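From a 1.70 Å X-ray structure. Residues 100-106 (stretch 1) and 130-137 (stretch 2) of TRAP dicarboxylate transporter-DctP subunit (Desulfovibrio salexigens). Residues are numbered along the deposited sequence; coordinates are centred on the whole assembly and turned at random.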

# COMPACT_ATOMS: atom_id res chain seq x y z
N GLY A 100 -5.63 -2.13 15.15
CA GLY A 100 -5.24 -2.39 16.52
C GLY A 100 -4.06 -3.32 16.63
O GLY A 100 -3.40 -3.35 17.66
N VAL A 101 -3.77 -4.07 15.57
CA VAL A 101 -2.74 -5.09 15.64
C VAL A 101 -1.35 -4.47 15.36
O VAL A 101 -0.33 -5.00 15.81
N PHE A 102 -1.34 -3.34 14.65
CA PHE A 102 -0.10 -2.68 14.22
C PHE A 102 -0.10 -1.20 14.58
O PHE A 102 -0.13 -0.34 13.71
N PRO A 103 -0.08 -0.90 15.87
CA PRO A 103 -0.21 0.51 16.28
C PRO A 103 0.88 1.41 15.76
O PRO A 103 0.61 2.61 15.59
N LEU A 104 2.08 0.90 15.54
CA LEU A 104 3.14 1.77 14.99
C LEU A 104 3.06 1.83 13.48
O LEU A 104 2.93 2.92 12.91
N SER A 105 3.15 0.67 12.81
CA SER A 105 3.28 0.65 11.36
C SER A 105 2.04 1.15 10.64
O SER A 105 2.13 1.60 9.50
N SER A 106 0.89 1.07 11.30
CA SER A 106 -0.36 1.61 10.75
C SER A 106 -0.30 3.12 10.45
O SER A 106 -1.20 3.67 9.81
N LYS A 130 14.04 1.09 12.10
CA LYS A 130 14.41 2.00 13.17
C LYS A 130 13.72 1.65 14.49
O LYS A 130 14.34 1.69 15.55
N TYR A 131 12.42 1.35 14.41
CA TYR A 131 11.62 1.21 15.61
C TYR A 131 11.49 -0.21 16.12
O TYR A 131 11.23 -0.39 17.31
N GLN A 132 11.69 -1.20 15.25
CA GLN A 132 11.55 -2.62 15.63
C GLN A 132 10.32 -2.81 16.51
O GLN A 132 10.41 -3.33 17.61
N PRO A 133 9.14 -2.41 16.02
CA PRO A 133 7.99 -2.42 16.93
C PRO A 133 7.56 -3.82 17.36
O PRO A 133 7.63 -4.81 16.61
N LYS A 134 7.12 -3.91 18.60
CA LYS A 134 6.80 -5.20 19.18
C LYS A 134 5.59 -5.86 18.52
O LYS A 134 5.35 -7.07 18.73
N GLU A 135 4.83 -5.09 17.74
CA GLU A 135 3.72 -5.68 16.99
C GLU A 135 4.18 -6.82 16.08
O GLU A 135 3.38 -7.70 15.69
N PHE A 136 5.46 -6.82 15.73
CA PHE A 136 6.00 -7.88 14.87
C PHE A 136 6.88 -8.88 15.60
O PHE A 136 7.55 -9.69 14.97
N LYS A 137 6.86 -8.86 16.92
CA LYS A 137 7.81 -9.64 17.70
C LYS A 137 7.72 -11.15 17.51
O LYS A 137 8.70 -11.86 17.75

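The contact between these two stretches is organised around one acidic side chain, that of Glu 135, which reaches from a short 3-10 turn into the loop of stretch 1 and is flanked by apolar and aromatic contacts.

Gly 100 takes no part in the contact, but its positive phi suits glycine: a CB at these backbone angles would be jammed against the preceding carbonyl oxygen. Val 101, with chi1 in the t well, has its CA-to-CB bond sideways, and its side chain comes no nearer than Val 101 CG1 to Glu 135 O, 5.5 Å. Its backbone makes the approach instead, Val 101 O lying 3.3 Å from Glu 135 CB.

Phe 102 also leaves its backbone sideways, and its m rotamer lays the buried ring beside that of Phe 136, likewise m. The ring centroids are 5.1 Å apart and the planes meet at 32°, an oblique pairing whose nearest atoms, Phe 102 CE1 and Phe 136 CE1, are 3.4 Å apart. Glu 135 CG sits at the edge of the Phe 102 ring, so the aliphatic part of the glutamate adds to the apolar packing while its carboxylate continues onward.

Pro 103 comes close to that carboxylate, its N lying 3.2 Å from Glu 135 OE1, but a proline nitrogen has no hydrogen to donate. The next two residues supply the donors. Leu 104 N gives a nearly straight hydrogen bond to Glu 135 OE1 (2.9 Å, 167°), and its side chain, in t for chi1, points toward stretch 2. There Leu 104 CD1 meets Tyr 131 CD2 at 3.5 Å and Leu 104 CB meets Pro 133 CB at 3.9 Å. A branched aliphatic residue suits this buried place, where it packs against both an aromatic ring and a proline.

Ser 105 binds the other carboxylate oxygen twice: Ser 105 N and Ser 105 OG each donate to Glu 135 OE2 at 2.9 Å. The m rotamer brings the hydroxyl to the same acceptor as the amide, and a small polar side chain fits well here, with Ser 105 OG also 3.4 Å from Phe 136 CE2 at the edge of that ring. Glutamate therefore suits its position: with chi1 p, it spans the gap and offers two oxygens to three donors, without a cationic partner in stretch 1.

Ser 106, in the p rotamer, turns to its own stretch. Ser 106 OG donates to Phe 102 O at 2.7 Å, and Ser 106 N reaches the same Phe 102 O at 3.0 Å, bracing the turn that presents the two amides to Glu 135.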

# COMPACT_ATOMS: atom_id res chain seq x y z
CB VAL A 101 -3.05 -6.20 14.67
CG1 VAL A 101 -1.97 -7.26 14.67
CG2 VAL A 101 -4.41 -6.83 15.01
CB PHE A 102 0.07 -2.87 12.71
CG PHE A 102 0.06 -4.32 12.30
CD1 PHE A 102 1.15 -5.11 12.53
CD2 PHE A 102 -1.06 -4.87 11.70
CE1 PHE A 102 1.14 -6.44 12.18
CE2 PHE A 102 -1.06 -6.22 11.35
CZ PHE A 102 0.04 -6.98 11.59
CB PRO A 103 -0.15 0.44 17.80
CG PRO A 103 0.40 -0.90 18.13
CD PRO A 103 -0.08 -1.80 17.04
CB LEU A 104 4.54 1.32 15.41
CG LEU A 104 5.59 2.38 15.04
CD1 LEU A 104 6.54 2.60 16.20
CD2 LEU A 104 6.31 1.91 13.82
CB SER A 105 3.64 -0.74 10.85
OG SER A 105 4.87 -1.19 11.43
CB SER A 106 -1.53 1.31 11.69
OG SER A 106 -1.35 1.90 12.96
CB LYS A 130 14.09 3.44 12.78
CG LYS A 130 14.41 4.43 13.88
CD LYS A 130 14.09 5.86 13.50
CE LYS A 130 14.61 6.80 14.57
NZ LYS A 130 14.54 8.20 14.15
CB TYR A 131 10.21 1.79 15.38
CG TYR A 131 10.15 3.29 15.57
CD1 TYR A 131 10.50 4.16 14.53
CD2 TYR A 131 9.80 3.86 16.78
CE1 TYR A 131 10.47 5.56 14.70
CE2 TYR A 131 9.75 5.23 16.96
CZ TYR A 131 10.10 6.08 15.91
OH TYR A 131 10.08 7.44 16.11
CB GLN A 132 12.80 -3.09 16.36
CG GLN A 132 14.07 -3.02 15.52
CD GLN A 132 14.07 -4.05 14.41
OE1 GLN A 132 14.07 -3.72 13.23
NE2 GLN A 132 14.06 -5.31 14.79
CB PRO A 133 6.90 -1.73 16.12
CG PRO A 133 7.27 -1.95 14.74
CD PRO A 133 8.77 -1.90 14.69
CB LYS A 134 6.58 -5.06 20.68
CG LYS A 134 5.62 -3.98 21.07
CD LYS A 134 5.67 -3.75 22.58
CE LYS A 134 4.53 -4.45 23.27
NZ LYS A 134 3.22 -3.86 22.91
CB GLU A 135 2.97 -4.62 16.18
CG GLU A 135 3.79 -3.92 15.14
CD GLU A 135 3.36 -2.47 14.91
OE1 GLU A 135 2.95 -1.81 15.89
OE2 GLU A 135 3.43 -2.01 13.76
CB PHE A 136 6.79 -7.28 13.70
CG PHE A 136 5.94 -6.61 12.67
CD1 PHE A 136 5.09 -7.36 11.88
CD2 PHE A 136 5.99 -5.24 12.49
CE1 PHE A 136 4.30 -6.74 10.91
CE2 PHE A 136 5.18 -4.62 11.51
CZ PHE A 136 4.35 -5.38 10.75
CB LYS A 137 7.67 -9.32 19.20
CG LYS A 137 6.43 -9.96 19.83
CD LYS A 137 6.39 -9.74 21.34
CE LYS A 137 6.16 -11.05 22.09
NZ LYS A 137 5.08 -10.90 23.13